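Local coordinates for Beta/alpha-amylase (Paenibacillus polymyxa, PDB 3VOC), which hydrolyses alpha-1,4-glucosidic linkages of starch, this chain being the family 14 beta-amylase part that removes maltose units from non-reducing chain ends, at residues Phe183-Phe194 and Tyr241-Tyr249. Residues are numbered along the deposited sequence; the frame is centred on the assembly and turned at random.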
loop_
_atom_site.group_PDB
_atom_site.type_symbol
_atom_site.label_atom_id
_atom_site.label_comp_id
_atom_site.label_asym_id
_atom_site.label_seq_id
_atom_site.Cartn_x
_atom_site.Cartn_y
_atom_site.Cartn_z
ATOM N N PHE A 183 6.067 -16.300 0.289
ATOM C CA PHE A 183 6.151 -15.860 -1.111
ATOM C C PHE A 183 4.832 -16.143 -1.844
ATOM O O PHE A 183 4.136 -17.098 -1.520
ATOM C CB PHE A 183 7.331 -16.534 -1.842
ATOM C CG PHE A 183 8.687 -16.074 -1.370
ATOM C CD1 PHE A 183 9.585 -16.977 -0.822
ATOM C CD2 PHE A 183 9.076 -14.748 -1.496
ATOM C CE1 PHE A 183 10.839 -16.561 -0.378
ATOM C CE2 PHE A 183 10.345 -14.317 -1.053
ATOM C CZ PHE A 183 11.225 -15.228 -0.500
ATOM N N GLN A 184 4.515 -15.314 -2.837
ATOM C CA GLN A 184 3.188 -15.276 -3.454
ATOM C C GLN A 184 3.277 -15.403 -4.972
ATOM O O GLN A 184 2.571 -14.703 -5.722
ATOM C CB GLN A 184 2.493 -13.961 -3.068
ATOM C CG GLN A 184 2.292 -13.779 -1.555
ATOM C CD GLN A 184 1.305 -14.790 -0.986
ATOM O OE1 GLN A 184 0.303 -15.104 -1.623
ATOM N NE2 GLN A 184 1.583 -15.302 0.221
ATOM N N ALA A 185 4.160 -16.295 -5.428
ATOM C CA ALA A 185 4.431 -16.441 -6.847
ATOM C C ALA A 185 4.147 -17.860 -7.319
ATOM O O ALA A 185 4.858 -18.378 -8.188
ATOM C CB ALA A 185 5.899 -16.053 -7.150
ATOM N N TYR A 186 3.091 -18.474 -6.771
ATOM C CA TYR A 186 2.838 -19.904 -7.023
ATOM C C TYR A 186 1.698 -20.225 -7.958
ATOM O O TYR A 186 1.443 -21.402 -8.250
ATOM C CB TYR A 186 2.801 -20.715 -5.716
ATOM C CG TYR A 186 4.121 -20.552 -5.003
ATOM C CD1 TYR A 186 5.165 -21.474 -5.182
ATOM C CD2 TYR A 186 4.367 -19.427 -4.230
ATOM C CE1 TYR A 186 6.413 -21.281 -4.551
ATOM C CE2 TYR A 186 5.588 -19.225 -3.609
ATOM C CZ TYR A 186 6.613 -20.152 -3.772
ATOM O OH TYR A 186 7.820 -19.936 -3.126
ATOM N N THR A 187 1.033 -19.191 -8.474
ATOM C CA THR A 187 0.111 -19.418 -9.592
ATOM C C THR A 187 0.921 -19.909 -10.787
ATOM O O THR A 187 2.132 -19.651 -10.882
ATOM C CB THR A 187 -0.661 -18.152 -10.013
ATOM O OG1 THR A 187 0.260 -17.074 -10.238
ATOM C CG2 THR A 187 -1.678 -17.753 -8.935
ATOM N N GLU A 188 0.271 -20.631 -11.690
ATOM C CA GLU A 188 0.947 -21.039 -12.914
ATOM C C GLU A 188 1.433 -19.821 -13.686
ATOM O O GLU A 188 2.529 -19.847 -14.251
ATOM C CB GLU A 188 0.057 -21.923 -13.780
ATOM C CG GLU A 188 -0.239 -23.291 -13.141
ATOM C CD GLU A 188 1.032 -24.026 -12.726
ATOM O OE1 GLU A 188 1.978 -24.123 -13.536
ATOM O OE2 GLU A 188 1.087 -24.507 -11.578
ATOM N N THR A 189 0.622 -18.759 -13.666
ATOM C CA THR A 189 0.915 -17.507 -14.371
ATOM C C THR A 189 2.191 -16.878 -13.827
ATOM O O THR A 189 3.052 -16.465 -14.596
ATOM C CB THR A 189 -0.269 -16.521 -14.279
ATOM O OG1 THR A 189 -1.384 -17.072 -14.992
ATOM C CG2 THR A 189 0.081 -15.145 -14.872
ATOM N N ALA A 190 2.313 -16.841 -12.507
ATOM C CA ALA A 190 3.521 -16.308 -11.861
ATOM C C ALA A 190 4.732 -17.186 -12.152
ATOM O O ALA A 190 5.803 -16.677 -12.498
ATOM C CB ALA A 190 3.309 -16.153 -10.357
ATOM N N LYS A 191 4.558 -18.505 -12.035
ATOM C CA LYS A 191 5.665 -19.425 -12.296
ATOM C C LYS A 191 6.141 -19.297 -13.739
ATOM O O LYS A 191 7.345 -19.251 -13.994
ATOM C CB LYS A 191 5.296 -20.867 -11.958
ATOM C CG LYS A 191 5.138 -21.110 -10.445
ATOM C CD LYS A 191 4.969 -22.577 -10.093
ATOM C CE LYS A 191 3.721 -23.163 -10.687
ATOM N NZ LYS A 191 3.458 -24.583 -10.221
ATOM N N ASN A 192 5.197 -19.205 -14.669
ATOM C CA ASN A 192 5.545 -19.024 -16.075
ATOM C C ASN A 192 6.161 -17.659 -16.385
ATOM O O ASN A 192 7.067 -17.545 -17.220
ATOM C CB ASN A 192 4.339 -19.332 -16.957
ATOM C CG ASN A 192 4.158 -20.837 -17.165
ATOM O OD1 ASN A 192 5.142 -21.592 -17.207
ATOM N ND2 ASN A 192 2.917 -21.277 -17.304
ATOM N N ALA A 193 5.699 -16.627 -15.688
ATOM C CA ALA A 193 6.274 -15.300 -15.858
ATOM C C ALA A 193 7.730 -15.284 -15.394
ATOM O O ALA A 193 8.571 -14.658 -16.028
ATOM C CB ALA A 193 5.456 -14.251 -15.113
ATOM N N PHE A 194 8.026 -15.982 -14.296
ATOM C CA PHE A 194 9.415 -16.093 -13.827
ATOM C C PHE A 194 10.269 -16.885 -14.822
ATOM O O PHE A 194 11.392 -16.483 -15.123
ATOM C CB PHE A 194 9.473 -16.723 -12.417
ATOM C CG PHE A 194 10.888 -16.881 -11.842
ATOM C CD1 PHE A 194 11.788 -15.809 -11.824
ATOM C CD2 PHE A 194 11.293 -18.103 -11.288
ATOM C CE1 PHE A 194 13.066 -15.952 -11.276
ATOM C CE2 PHE A 194 12.584 -18.261 -10.724
ATOM C CZ PHE A 194 13.467 -17.186 -10.721
ATOM N N TYR A 241 20.647 -17.788 -8.098
ATOM C CA TYR A 241 19.231 -18.108 -8.303
ATOM C C TYR A 241 18.335 -17.258 -7.397
ATOM O O TYR A 241 17.348 -16.672 -7.849
ATOM C CB TYR A 241 18.958 -19.598 -8.046
ATOM C CG TYR A 241 17.505 -19.860 -7.683
ATOM C CD1 TYR A 241 16.508 -19.878 -8.668
ATOM C CD2 TYR A 241 17.129 -20.082 -6.355
ATOM C CE1 TYR A 241 15.155 -20.094 -8.328
ATOM C CE2 TYR A 241 15.783 -20.296 -6.006
ATOM C CZ TYR A 241 14.809 -20.295 -6.991
ATOM O OH TYR A 241 13.495 -20.524 -6.625
ATOM N N GLY A 242 18.676 -17.216 -6.114
ATOM C CA GLY A 242 17.871 -16.493 -5.126
ATOM C C GLY A 242 17.792 -15.003 -5.406
ATOM O O GLY A 242 16.727 -14.388 -5.247
ATOM N N LYS A 243 18.914 -14.425 -5.839
ATOM C CA LYS A 243 18.943 -13.022 -6.228
ATOM C C LYS A 243 18.109 -12.773 -7.473
ATOM O O LYS A 243 17.397 -11.788 -7.536
ATOM C CB LYS A 243 20.378 -12.511 -6.440
ATOM C CG LYS A 243 21.183 -12.362 -5.146
ATOM C CD LYS A 243 22.668 -12.080 -5.436
ATOM C CE LYS A 243 23.343 -11.372 -4.252
ATOM N NZ LYS A 243 23.106 -12.066 -2.945
ATOM N N ASP A 244 18.211 -13.657 -8.464
ATOM C CA ASP A 244 17.354 -13.563 -9.641
ATOM C C ASP A 244 15.871 -13.665 -9.277
ATOM O O ASP A 244 15.049 -12.920 -9.811
ATOM C CB ASP A 244 17.714 -14.633 -10.688
ATOM C CG ASP A 244 18.700 -14.128 -11.723
ATOM O OD1 ASP A 244 18.622 -12.941 -12.105
ATOM O OD2 ASP A 244 19.546 -14.919 -12.187
ATOM N N PHE A 245 15.521 -14.603 -8.395
ATOM C CA PHE A 245 14.123 -14.739 -8.000
ATOM C C PHE A 245 13.617 -13.465 -7.294
ATOM O O PHE A 245 12.561 -12.931 -7.648
ATOM C CB PHE A 245 13.857 -15.962 -7.102
ATOM C CG PHE A 245 12.486 -15.931 -6.481
ATOM C CD1 PHE A 245 11.354 -16.122 -7.275
ATOM C CD2 PHE A 245 12.321 -15.648 -5.129
ATOM C CE1 PHE A 245 10.081 -16.049 -6.738
ATOM C CE2 PHE A 245 11.044 -15.579 -4.577
ATOM C CZ PHE A 245 9.915 -15.786 -5.398
ATOM N N LEU A 246 14.366 -12.995 -6.296
ATOM C CA LEU A 246 13.930 -11.844 -5.507
ATOM C C LEU A 246 13.889 -10.578 -6.328
ATOM O O LEU A 246 12.990 -9.765 -6.145
ATOM C CB LEU A 246 14.841 -11.631 -4.291
ATOM C CG LEU A 246 14.632 -12.563 -3.105
ATOM C CD1 LEU A 246 15.626 -12.221 -2.009
ATOM C CD2 LEU A 246 13.195 -12.474 -2.580
ATOM N N SER A 247 14.872 -10.396 -7.218
ATOM C CA SER A 247 14.864 -9.235 -8.117
ATOM C C SER A 247 13.645 -9.256 -9.036
ATOM O O SER A 247 12.978 -8.223 -9.228
ATOM C CB SER A 247 16.157 -9.165 -8.937
ATOM O OG SER A 247 16.154 -8.016 -9.761
ATOM N N TRP A 248 13.352 -10.428 -9.607
ATOM C CA TRP A 248 12.179 -10.569 -10.470
ATOM C C TRP A 248 10.877 -10.331 -9.684
ATOM O O TRP A 248 9.962 -9.650 -10.145
ATOM C CB TRP A 248 12.132 -11.957 -11.143
ATOM C CG TRP A 248 10.762 -12.218 -11.738
ATOM C CD1 TRP A 248 10.286 -11.755 -12.942
ATOM C CD2 TRP A 248 9.687 -12.951 -11.134
ATOM N NE1 TRP A 248 8.985 -12.171 -13.126
ATOM C CE2 TRP A 248 8.596 -12.912 -12.035
ATOM C CE3 TRP A 248 9.542 -13.647 -9.917
ATOM C CZ2 TRP A 248 7.372 -13.530 -11.759
ATOM C CZ3 TRP A 248 8.327 -14.260 -9.642
ATOM C CH2 TRP A 248 7.258 -14.211 -10.572
ATOM N N TYR A 249 10.814 -10.921 -8.498
ATOM C CA TYR A 249 9.647 -10.840 -7.623
ATOM C C TYR A 249 9.328 -9.363 -7.352
ATOM O O TYR A 249 8.176 -8.924 -7.500
ATOM C CB TYR A 249 9.982 -11.590 -6.342
ATOM C CG TYR A 249 8.845 -11.870 -5.383
ATOM C CD1 TYR A 249 7.698 -12.572 -5.789
ATOM C CD2 TYR A 249 8.944 -11.475 -4.044
ATOM C CE1 TYR A 249 6.676 -12.867 -4.860
ATOM C CE2 TYR A 249 7.933 -11.752 -3.126
ATOM C CZ TYR A 249 6.805 -12.445 -3.536
ATOM O OH TYR A 249 5.802 -12.691 -2.609
#
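A buried aromatic cluster of F183, F194, F245, W248 and Y249 packs the start of helix 188-202, with the loop leading into it, against the N-terminal part of helix 240-268. Both segments belong to the long excursion between the fourth and fifth strands of the (beta/alpha)8 barrel, away from the annotated catalytic and calcium sites. The short helical segments run at 119° to one another, their axes 11.4 Å apart, a separation bridged by large rings. F194 acts as a knob in a hole formed by Y241, D244, F245 and W248. Its CG lies anti to the backbone N (chi1 180°), which carries the ring across to helix 240-268 while CB settles over the six-membered ring of W248, a CH-pi contact 3.6 Å from the centroid. The far rim of that indole meets A185 CB in its plane, CZ2 lies near A193 CB, and CH2 approaches A190 O. Replacing W248 by alanine would probably leave F194 CB without its aromatic floor and open a gap beside A185 and A193. F245 links the two ends of the cluster through T-shaped contacts, presenting its edge to the faces of both F194 and F183. F183 in turn directs its own edge at the face of Y249, while L246 CD2 packs 3.7 Å from F183 CE2. The hydroxyl of Y249, which also bonds the backbone carbonyl of A299, ties the loop to helix 240-268: Q184 N donates to Y249 OH over 2.9 Å in a bent hydrogen bond, 133° at the hydrogen.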